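Local atomic coordinates of teicoplanin pseudoaglycone deacetylases Orf2 (Actinoplanes teichomyceticus, PDB entry 3DFF), a protein that deacetylates the teicoplanin pseudoaglycone, an intermediate of lipoglycopeptide antibiotic biosynthesis, probably by zinc-dependent hydrolysis of an acetamide. Residues A[11-17]-A[39-45]; A[97-101]-A[160-164]; A[186-192]-A[246-250]; A[219-223]-A[259-263]. All coordinates share one frame. Where two conformers were deposited one is given. Residue numbers count along the deposited sequence, not the author numbering.

The chain folds around a mainly parallel sheet of Rossmann-like character. Contact 1 pairs two of its neighbouring strands, 9-14 and 37-42, its centre about 6 Å from that of the chain, and delivers H16 to the zinc ion. Contact 2, about 13 Å away between centres, supplies H164 to the same zinc; D163 OD2 joins it to H16 NE2 (2.9 Å). Contacts 1 and 2 follow each other along the chain. The segments of contacts 3 and 4 come later and alternate; helices 216-226 and 243-254 each pack on a loop beside the sheet and touch through the D248-R219 salt bridge, with about 11 Å between contact centres. Contact 3 reaches back to contact 2 through H164 ND1 and D187 OD1 (2.8 Å), tying this C-terminal part to the metal site.

Contact 1: A[11-17]-A[39-45]; sequences LAISPHL and LVYTVFA. With ZN (zinc ion), chain B.
Two neighbouring parallel strands of the Rossmann-like sheet meet here, the first and last elements of the beta-alpha-beta unit 9-14, 19-33, 37-42, and their C-terminal ends open into the zinc site. The axes of 11-14 and 39-42 approach to 4.6 Å at a crossing angle of -23°. L11 pairs with L39, A12 with V40, I13 with Y41 and S14 with T42. The ladder runs A12 N to L39 O (2.9 Å), Y41 N to A12 O (2.8 Å), S14 N to Y41 O (2.8 Å) and V43 N to S14 O (2.9 Å). One face carries L11, I13, L39 and Y41; A12, S14, V40 and T42 lie on the other. Beyond the ladder, F44 N binds P15 O (2.9 Å), and F44 centres an inverse gamma turn. S14, chi1 t, turns OG onto H16 O (2.7 Å). P15-H16-L17 belongs to the PHxDD signature of the PIG-L family, whose D19 also binds the zinc. D163 takes H16 NE2, while H16 ND1 coordinates the zinc at 2.1 Å.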
# COMPACT_ATOMS: atom_id res chain seq x y z
N LEU A 11 12.64 -4.51 3.16
CA LEU A 11 11.51 -5.04 2.38
C LEU A 11 10.28 -4.21 2.68
O LEU A 11 9.79 -4.23 3.81
CB LEU A 11 11.24 -6.51 2.75
CG LEU A 11 10.03 -7.21 2.10
CD1 LEU A 11 10.16 -7.27 0.56
CD2 LEU A 11 9.82 -8.59 2.72
N ALA A 12 9.80 -3.49 1.66
CA ALA A 12 8.55 -2.75 1.78
C ALA A 12 7.45 -3.64 1.20
O ALA A 12 7.64 -4.26 0.16
CB ALA A 12 8.63 -1.44 1.07
N ILE A 13 6.32 -3.71 1.89
CA ILE A 13 5.20 -4.52 1.39
C ILE A 13 4.00 -3.63 1.13
O ILE A 13 3.35 -3.15 2.06
CB ILE A 13 4.88 -5.64 2.37
CG1 ILE A 13 6.15 -6.48 2.65
CG2 ILE A 13 3.74 -6.53 1.86
CD1 ILE A 13 5.92 -7.60 3.57
N SER A 14 3.74 -3.39 -0.15
CA SER A 14 2.68 -2.48 -0.56
C SER A 14 1.40 -3.26 -0.88
O SER A 14 1.46 -4.26 -1.58
CB SER A 14 3.13 -1.72 -1.80
OG SER A 14 2.21 -0.70 -2.13
N PRO A 15 0.23 -2.80 -0.39
CA PRO A 15 -1.01 -3.48 -0.79
C PRO A 15 -1.23 -3.37 -2.29
O PRO A 15 -1.42 -4.40 -2.96
CB PRO A 15 -2.13 -2.74 -0.02
CG PRO A 15 -1.44 -1.88 0.94
CD PRO A 15 -0.01 -1.67 0.52
N HIS A 16 -1.20 -2.15 -2.83
CA HIS A 16 -1.51 -1.90 -4.23
C HIS A 16 -0.34 -1.23 -4.92
O HIS A 16 0.61 -0.79 -4.28
CB HIS A 16 -2.71 -0.96 -4.38
CG HIS A 16 -3.95 -1.48 -3.75
ND1 HIS A 16 -4.61 -0.81 -2.74
CD2 HIS A 16 -4.68 -2.59 -4.00
CE1 HIS A 16 -5.68 -1.49 -2.39
NE2 HIS A 16 -5.74 -2.59 -3.13
N LEU A 17 -0.44 -1.16 -6.25
CA LEU A 17 0.58 -0.54 -7.08
C LEU A 17 0.46 0.98 -7.02
O LEU A 17 -0.17 1.62 -7.88
CB LEU A 17 0.46 -1.08 -8.52
CG LEU A 17 0.67 -2.60 -8.66
CD1 LEU A 17 0.05 -3.13 -9.92
CD2 LEU A 17 2.18 -2.94 -8.64
N LEU A 39 13.78 -3.58 -1.59
CA LEU A 39 12.82 -4.30 -2.43
C LEU A 39 11.41 -3.93 -2.03
O LEU A 39 11.06 -4.05 -0.86
CB LEU A 39 13.01 -5.81 -2.29
CG LEU A 39 12.10 -6.73 -3.14
CD1 LEU A 39 12.27 -6.48 -4.62
CD2 LEU A 39 12.37 -8.18 -2.77
N VAL A 40 10.61 -3.53 -3.01
CA VAL A 40 9.21 -3.17 -2.77
C VAL A 40 8.34 -4.23 -3.42
O VAL A 40 8.27 -4.32 -4.65
CB VAL A 40 8.90 -1.79 -3.33
CG1 VAL A 40 7.42 -1.42 -3.12
CG2 VAL A 40 9.83 -0.73 -2.66
N TYR A 41 7.75 -5.05 -2.57
CA TYR A 41 6.87 -6.15 -2.99
C TYR A 41 5.44 -5.67 -2.90
O TYR A 41 5.01 -5.24 -1.83
CB TYR A 41 7.08 -7.35 -2.07
CG TYR A 41 6.01 -8.44 -2.13
CD1 TYR A 41 5.77 -9.14 -3.31
CD2 TYR A 41 5.26 -8.76 -1.00
CE1 TYR A 41 4.79 -10.13 -3.37
CE2 TYR A 41 4.27 -9.75 -1.04
CZ TYR A 41 4.04 -10.44 -2.24
OH TYR A 41 3.08 -11.42 -2.29
N THR A 42 4.70 -5.76 -4.01
CA THR A 42 3.28 -5.40 -3.99
C THR A 42 2.45 -6.68 -3.99
O THR A 42 2.57 -7.51 -4.88
CB THR A 42 2.91 -4.52 -5.18
OG1 THR A 42 3.70 -3.32 -5.14
CG2 THR A 42 1.41 -4.15 -5.13
N VAL A 43 1.61 -6.81 -2.97
CA VAL A 43 0.74 -7.98 -2.75
C VAL A 43 -0.33 -8.12 -3.84
O VAL A 43 -0.42 -9.16 -4.49
CB VAL A 43 0.07 -7.90 -1.36
CG1 VAL A 43 -0.86 -9.10 -1.09
CG2 VAL A 43 1.15 -7.81 -0.28
N PHE A 44 -1.14 -7.07 -4.03
CA PHE A 44 -2.30 -7.17 -4.92
C PHE A 44 -1.98 -6.69 -6.32
O PHE A 44 -2.62 -5.79 -6.87
CB PHE A 44 -3.52 -6.48 -4.27
CG PHE A 44 -3.99 -7.19 -3.04
CD1 PHE A 44 -4.77 -8.35 -3.15
CD2 PHE A 44 -3.60 -6.75 -1.77
CE1 PHE A 44 -5.19 -9.06 -2.00
CE2 PHE A 44 -4.02 -7.46 -0.61
CZ PHE A 44 -4.81 -8.63 -0.74
N ALA A 45 -0.95 -7.31 -6.90
CA ALA A 45 -0.50 -7.00 -8.26
C ALA A 45 -0.79 -8.17 -9.20
O ALA A 45 -0.25 -8.21 -10.29
CB ALA A 45 1.01 -6.68 -8.25
ZN ZN B . -4.00 1.00 -1.86
O HOH W 1 3.88 -0.58 -5.20
O HOH W 2 -2.60 -2.96 -7.26
O HOH W 3 -3.78 1.96 -3.72
O HOH W 4 -5.81 1.83 -1.68

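Contact 2: A[97-101]-A[160-164]. With ZN (zinc ion), chain B.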
# COMPACT_ATOMS: atom_id res chain seq x y z
N ASP A 97 -6.48 -7.73 -6.83
CA ASP A 97 -7.11 -6.56 -6.23
C ASP A 97 -8.58 -6.86 -5.91
O ASP A 97 -9.23 -7.59 -6.64
CB ASP A 97 -7.05 -5.38 -7.18
CG ASP A 97 -7.53 -4.10 -6.52
OD1 ASP A 97 -8.74 -3.94 -6.25
OD2 ASP A 97 -6.68 -3.27 -6.20
N SER A 98 -9.10 -6.24 -4.85
CA SER A 98 -10.51 -6.41 -4.45
C SER A 98 -11.49 -6.27 -5.61
O SER A 98 -12.52 -6.95 -5.60
CB SER A 98 -10.88 -5.44 -3.33
OG SER A 98 -10.67 -4.10 -3.76
N ILE A 99 -11.21 -5.42 -6.60
CA ILE A 99 -12.17 -5.26 -7.72
C ILE A 99 -12.23 -6.44 -8.66
O ILE A 99 -13.10 -6.51 -9.54
CB ILE A 99 -11.96 -3.95 -8.52
CG1 ILE A 99 -10.53 -3.89 -9.11
CG2 ILE A 99 -12.28 -2.76 -7.66
CD1 ILE A 99 -10.37 -2.75 -10.18
N TYR A 100 -11.31 -7.39 -8.51
CA TYR A 100 -11.28 -8.54 -9.39
C TYR A 100 -11.66 -9.83 -8.69
O TYR A 100 -11.79 -10.86 -9.36
CB TYR A 100 -9.89 -8.72 -10.04
CG TYR A 100 -9.37 -7.50 -10.76
CD1 TYR A 100 -10.11 -6.89 -11.81
CD2 TYR A 100 -8.15 -6.93 -10.40
CE1 TYR A 100 -9.63 -5.77 -12.47
CE2 TYR A 100 -7.66 -5.79 -11.07
CZ TYR A 100 -8.41 -5.22 -12.09
OH TYR A 100 -7.92 -4.09 -12.72
N ARG A 101 -11.79 -9.79 -7.36
CA ARG A 101 -12.01 -11.03 -6.61
C ARG A 101 -13.48 -11.44 -6.61
O ARG A 101 -14.37 -10.60 -6.71
CB ARG A 101 -11.51 -10.92 -5.16
CG ARG A 101 -9.99 -10.73 -5.06
CD ARG A 101 -9.45 -11.21 -3.70
NE ARG A 101 -9.97 -10.50 -2.52
CZ ARG A 101 -9.49 -9.34 -2.09
NH1 ARG A 101 -8.53 -8.72 -2.76
NH2 ARG A 101 -9.98 -8.78 -1.00
N GLU A 160 -8.98 1.91 6.15
CA GLU A 160 -9.67 0.61 6.28
C GLU A 160 -9.96 -0.10 4.95
O GLU A 160 -10.92 -0.89 4.86
CB GLU A 160 -10.96 0.75 7.13
CG GLU A 160 -10.73 1.26 8.57
CD GLU A 160 -12.01 1.46 9.37
OE1 GLU A 160 -12.02 2.34 10.26
OE2 GLU A 160 -13.00 0.74 9.14
N HIS A 161 -9.14 0.13 3.92
CA HIS A 161 -9.32 -0.60 2.67
C HIS A 161 -9.04 -2.08 2.97
O HIS A 161 -7.99 -2.42 3.55
CB HIS A 161 -8.40 -0.12 1.55
CG HIS A 161 -8.67 -0.77 0.23
ND1 HIS A 161 -9.13 -0.07 -0.86
CD2 HIS A 161 -8.56 -2.06 -0.17
CE1 HIS A 161 -9.28 -0.90 -1.88
NE2 HIS A 161 -8.95 -2.11 -1.48
N PRO A 162 -9.97 -2.97 2.60
CA PRO A 162 -9.79 -4.39 2.94
C PRO A 162 -8.44 -4.98 2.49
O PRO A 162 -7.85 -5.84 3.19
CB PRO A 162 -10.92 -5.08 2.18
CG PRO A 162 -11.96 -4.02 1.94
CD PRO A 162 -11.26 -2.70 1.93
N ASP A 163 -7.95 -4.54 1.34
CA ASP A 163 -6.69 -5.02 0.81
C ASP A 163 -5.53 -4.51 1.67
O ASP A 163 -4.50 -5.19 1.81
CB ASP A 163 -6.48 -4.56 -0.63
CG ASP A 163 -7.40 -5.27 -1.63
OD1 ASP A 163 -7.98 -6.32 -1.28
OD2 ASP A 163 -7.51 -4.79 -2.78
N HIS A 164 -5.68 -3.30 2.20
CA HIS A 164 -4.66 -2.74 3.09
C HIS A 164 -4.63 -3.48 4.41
O HIS A 164 -3.55 -3.78 4.93
CB HIS A 164 -4.91 -1.25 3.34
CG HIS A 164 -4.52 -0.38 2.18
ND1 HIS A 164 -3.85 0.82 2.34
CD2 HIS A 164 -4.70 -0.54 0.85
CE1 HIS A 164 -3.63 1.35 1.15
NE2 HIS A 164 -4.14 0.55 0.23
ZN ZN B . -4.00 1.00 -1.86
O HOH W 3 -3.78 1.96 -3.72
O HOH W 4 -5.81 1.83 -1.68
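This contact forms one wall of the zinc site, where the loop 97-101 meets the start of helix 162-178, whose H164 NE2 binds the metal at 2.1 Å. D163 is the meeting point. Its OD2 accepts S98 N (3.0 Å), and its OD1 receives both R101 NH1 (2.9 Å) and R101 NH2 (3.2 Å) in a salt bridge. R101 NH1 also bonds L96 O. H161, at the N-cap position, meets S98 OG through NE2 in a weak hydrogen bond (3.5 Å). In the loop an Asx turn, I99 N donating to D97 OD1 (2.9 Å), encloses S98, whose own N points to D163 OD2. D163 OD2 also takes H16 NE2, so both oxygens of this carboxylate face donors and the side chain is best read as ionised. D97 OD1 and D163 OD2 nevertheless stand only 3.8 Å apart. This paired negative charge next to H16 suits a cation, and these three residues bind a second zinc in a structure of this protein, although that ion is absent here.

Contact 3: A[186-192]-A[246-250]; sequences EDLPYAV and RLDEH
A loop that leaves strand 182-185 beside the zinc site packs against one side of helix 243-254, burying 361 Å² in all. The loop backbone runs extended through L188, turns at a cis peptide before P189 (phi/psi -85/5), and continues through helical angles at 190-192, with A191 N bonded to D187 O and V192 N to P189 O. The segment 246-250 is regular helix. The nearest CA pairs are P189 with L247 (7.0 Å) and V192 with H250 (6.8 Å). In the side-chain packing, L247 CD2 lies 4.0 Å from L188 CB and 4.4 Å from P189 CB; L188 CD2 reaches H250 CD2 (4.0 Å), and V192 CG2 approaches H250 CB (4.1 Å). R246 passes P189, NH1 to CB 4.3 Å, while its NE goes to N242 OD1. The polar link is made by E186, with chi1 and chi2 both t, stretching out to H250, also chi1 t: H250 NE2 donates to E186 OE1 (2.7 Å). In the same loop D187 bonds the zinc ligand H164. E186 and H250 bind a zinc in a structure of this protein. Here NE2 carries a proton directed at the carboxylate, so it would have to give that proton up to coordinate a metal.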
# COMPACT_ATOMS: atom_id res chain seq x y z
N GLU A 186 2.23 5.60 7.58
CA GLU A 186 0.95 6.27 7.58
C GLU A 186 0.41 6.27 6.15
O GLU A 186 1.04 6.85 5.26
CB GLU A 186 1.15 7.69 8.11
CG GLU A 186 -0.14 8.44 8.28
CD GLU A 186 0.08 9.88 8.71
OE1 GLU A 186 1.04 10.53 8.23
OE2 GLU A 186 -0.71 10.36 9.55
N ASP A 187 -0.73 5.61 5.92
CA ASP A 187 -1.25 5.49 4.54
C ASP A 187 -1.56 6.88 4.00
O ASP A 187 -2.34 7.60 4.60
CB ASP A 187 -2.53 4.64 4.46
CG ASP A 187 -2.40 3.30 5.14
OD1 ASP A 187 -2.58 2.28 4.43
OD2 ASP A 187 -2.14 3.25 6.37
N LEU A 188 -0.94 7.23 2.87
CA LEU A 188 -1.25 8.48 2.16
C LEU A 188 -1.85 8.21 0.79
O LEU A 188 -1.47 7.25 0.11
CB LEU A 188 0.01 9.35 2.02
CG LEU A 188 0.69 9.73 3.34
CD1 LEU A 188 1.98 10.46 3.06
CD2 LEU A 188 -0.23 10.63 4.17
N PRO A 189 -2.78 9.08 0.35
CA PRO A 189 -3.24 10.29 1.05
C PRO A 189 -4.34 10.06 2.09
O PRO A 189 -4.81 11.03 2.68
CB PRO A 189 -3.78 11.14 -0.10
CG PRO A 189 -4.37 10.13 -1.04
CD PRO A 189 -3.43 8.93 -0.96
N TYR A 190 -4.71 8.81 2.35
CA TYR A 190 -5.81 8.44 3.26
C TYR A 190 -5.79 9.19 4.58
O TYR A 190 -6.82 9.59 5.11
CB TYR A 190 -5.73 6.96 3.63
CG TYR A 190 -6.19 5.97 2.61
CD1 TYR A 190 -7.55 5.71 2.43
CD2 TYR A 190 -5.27 5.24 1.85
CE1 TYR A 190 -7.99 4.76 1.51
CE2 TYR A 190 -5.69 4.28 0.93
CZ TYR A 190 -7.05 4.04 0.77
OH TYR A 190 -7.47 3.10 -0.13
N ALA A 191 -4.59 9.34 5.13
CA ALA A 191 -4.45 9.91 6.48
C ALA A 191 -4.85 11.38 6.53
O ALA A 191 -5.05 11.94 7.61
CB ALA A 191 -3.05 9.72 6.98
N VAL A 192 -4.96 12.01 5.37
CA VAL A 192 -5.36 13.43 5.31
C VAL A 192 -6.86 13.53 5.62
O VAL A 192 -7.34 14.58 6.07
CB VAL A 192 -4.98 14.06 3.92
CG1 VAL A 192 -5.52 15.50 3.78
CG2 VAL A 192 -3.48 14.06 3.73
N ARG A 246 -1.53 18.91 -0.48
CA ARG A 246 -2.09 18.23 0.69
C ARG A 246 -1.05 17.37 1.37
O ARG A 246 -1.00 17.32 2.59
CB ARG A 246 -3.31 17.40 0.28
CG ARG A 246 -4.58 18.23 0.18
CD ARG A 246 -5.76 17.37 -0.16
NE ARG A 246 -5.78 17.08 -1.59
CZ ARG A 246 -5.72 15.85 -2.11
NH1 ARG A 246 -5.65 14.79 -1.32
NH2 ARG A 246 -5.76 15.70 -3.43
N LEU A 247 -0.19 16.72 0.58
CA LEU A 247 0.92 15.95 1.16
C LEU A 247 1.93 16.85 1.88
O LEU A 247 2.40 16.51 2.95
CB LEU A 247 1.60 15.10 0.08
CG LEU A 247 0.74 14.01 -0.57
CD1 LEU A 247 1.62 13.22 -1.53
CD2 LEU A 247 0.10 13.06 0.45
N ASP A 248 2.24 17.99 1.27
CA ASP A 248 3.17 18.96 1.88
C ASP A 248 2.61 19.51 3.19
O ASP A 248 3.34 19.63 4.17
CB ASP A 248 3.43 20.11 0.91
CG ASP A 248 4.52 19.80 -0.12
OD1 ASP A 248 5.35 18.89 0.12
OD2 ASP A 248 4.57 20.49 -1.16
N GLU A 249 1.31 19.83 3.19
CA GLU A 249 0.65 20.39 4.36
C GLU A 249 0.58 19.37 5.48
O GLU A 249 0.78 19.69 6.66
CB GLU A 249 -0.76 20.89 4.00
CG GLU A 249 -1.58 21.49 5.18
CD GLU A 249 -0.84 22.57 5.99
OE1 GLU A 249 0.15 23.15 5.50
OE2 GLU A 249 -1.27 22.84 7.14
N HIS A 250 0.35 18.11 5.11
CA HIS A 250 0.29 17.07 6.10
C HIS A 250 1.63 16.91 6.80
O HIS A 250 1.69 16.81 8.02
CB HIS A 250 -0.16 15.74 5.46
CG HIS A 250 -0.31 14.63 6.45
ND1 HIS A 250 -1.40 14.54 7.30
CD2 HIS A 250 0.48 13.58 6.74
CE1 HIS A 250 -1.26 13.47 8.06
NE2 HIS A 250 -0.13 12.88 7.75

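Contact 4: A[219-223]-A[259-263]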
# COMPACT_ATOMS: atom_id res chain seq x y z
N ARG A 219 12.20 14.66 -1.38
CA ARG A 219 10.81 15.03 -1.59
C ARG A 219 10.53 15.13 -3.08
O ARG A 219 9.52 14.64 -3.57
CB ARG A 219 10.46 16.35 -0.88
CG ARG A 219 9.06 16.88 -1.23
CD ARG A 219 8.88 18.34 -0.81
NE ARG A 219 7.74 18.98 -1.48
CZ ARG A 219 7.76 19.51 -2.71
NH1 ARG A 219 8.84 19.46 -3.47
NH2 ARG A 219 6.65 20.07 -3.20
N SER A 220 11.44 15.79 -3.81
CA SER A 220 11.27 15.97 -5.23
C SER A 220 11.22 14.60 -5.91
O SER A 220 10.39 14.36 -6.79
CB SER A 220 12.42 16.82 -5.80
OG SER A 220 12.22 17.05 -7.19
N GLN A 221 12.10 13.70 -5.47
CA GLN A 221 12.22 12.38 -6.09
C GLN A 221 10.94 11.59 -5.84
O GLN A 221 10.37 11.02 -6.77
CB GLN A 221 13.43 11.66 -5.53
CG GLN A 221 13.82 10.42 -6.30
CD GLN A 221 15.08 9.78 -5.75
OE1 GLN A 221 15.62 10.21 -4.72
NE2 GLN A 221 15.57 8.76 -6.45
N LYS A 222 10.49 11.59 -4.59
CA LYS A 222 9.21 10.96 -4.23
C LYS A 222 8.08 11.48 -5.12
O LYS A 222 7.35 10.70 -5.73
CB LYS A 222 8.86 11.23 -2.77
CG LYS A 222 7.51 10.58 -2.36
CD LYS A 222 7.06 11.02 -0.96
CE LYS A 222 5.66 10.49 -0.65
NZ LYS A 222 5.32 10.53 0.81
N PHE A 223 7.90 12.80 -5.16
CA PHE A 223 6.79 13.38 -5.92
C PHE A 223 6.88 13.09 -7.41
O PHE A 223 5.86 12.82 -8.04
CB PHE A 223 6.67 14.90 -5.64
CG PHE A 223 6.13 15.25 -4.26
CD1 PHE A 223 5.94 14.27 -3.28
CD2 PHE A 223 5.85 16.57 -3.94
CE1 PHE A 223 5.45 14.60 -2.00
CE2 PHE A 223 5.37 16.92 -2.67
CZ PHE A 223 5.17 15.94 -1.70
N GLY A 259 11.28 20.02 7.38
CA GLY A 259 11.06 19.94 5.95
C GLY A 259 10.05 18.84 5.72
O GLY A 259 9.18 18.59 6.58
N TYR A 260 10.16 18.16 4.58
CA TYR A 260 9.24 17.07 4.29
C TYR A 260 9.55 15.86 5.16
O TYR A 260 10.68 15.69 5.65
CB TYR A 260 9.27 16.72 2.80
CG TYR A 260 8.15 15.79 2.42
CD1 TYR A 260 6.83 16.24 2.38
CD2 TYR A 260 8.41 14.45 2.18
CE1 TYR A 260 5.80 15.39 2.07
CE2 TYR A 260 7.38 13.57 1.86
CZ TYR A 260 6.08 14.05 1.81
OH TYR A 260 5.04 13.22 1.51
N GLY A 261 8.56 14.99 5.37
CA GLY A 261 8.78 13.82 6.19
C GLY A 261 7.62 12.85 6.08
O GLY A 261 6.57 13.19 5.53
N GLU A 262 7.83 11.65 6.61
CA GLU A 262 6.82 10.60 6.60
C GLU A 262 6.74 9.99 7.98
O GLU A 262 7.77 9.77 8.63
CB GLU A 262 7.19 9.53 5.56
CG GLU A 262 7.04 10.01 4.12
CD GLU A 262 7.83 9.20 3.09
OE1 GLU A 262 7.49 9.31 1.90
OE2 GLU A 262 8.80 8.49 3.47
N THR A 263 5.51 9.73 8.43
CA THR A 263 5.25 9.14 9.73
C THR A 263 5.21 7.61 9.64
O THR A 263 4.50 7.05 8.79
CB THR A 263 3.93 9.69 10.30
OG1 THR A 263 4.06 11.12 10.46
CG2 THR A 263 3.59 9.08 11.65
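Y260 lays its ring against helix 216-226, with R219 CG over one face and the edge of F223 turned toward a face. The F223-Y260 pair is T-shaped: centroids 5.3 Å apart, planes at 80°, and F223 CZ 3.9 Å from Y260 CE1. R219 CB meets Y260 CB at 3.9 Å, and between R219 and Y260 the backbones come nearest, CA to CA 6.4 Å. R219, K222 and F223, spaced three and four residues along the helix, thus present one side of it to the loop 259-263. The polar end of R219 is directed to D248 of helix 243-254, which also packs on Y260, while F223 stacks on F244; the loop therefore sits where two helices come together.

K222, its side chain about 14 Å from the zinc, runs out with all four chi angles t. Its NZ donates to Y260 OH (2.8 Å) and to E262 OE1 (2.7 Å), the second bond being a salt bridge. Within the loop, E262 points toward the helix across G261 from Y260. K222 and E262 are both buried, so each charge is balanced by the other, and each has further hydrogen-bond partners, L22 O for K222, A26 N and G27 N of helix 19-33 for E262. This buried, mutually neutralised pair joins helices 216-226 and 19-33 to the loop leading into strand 263-269.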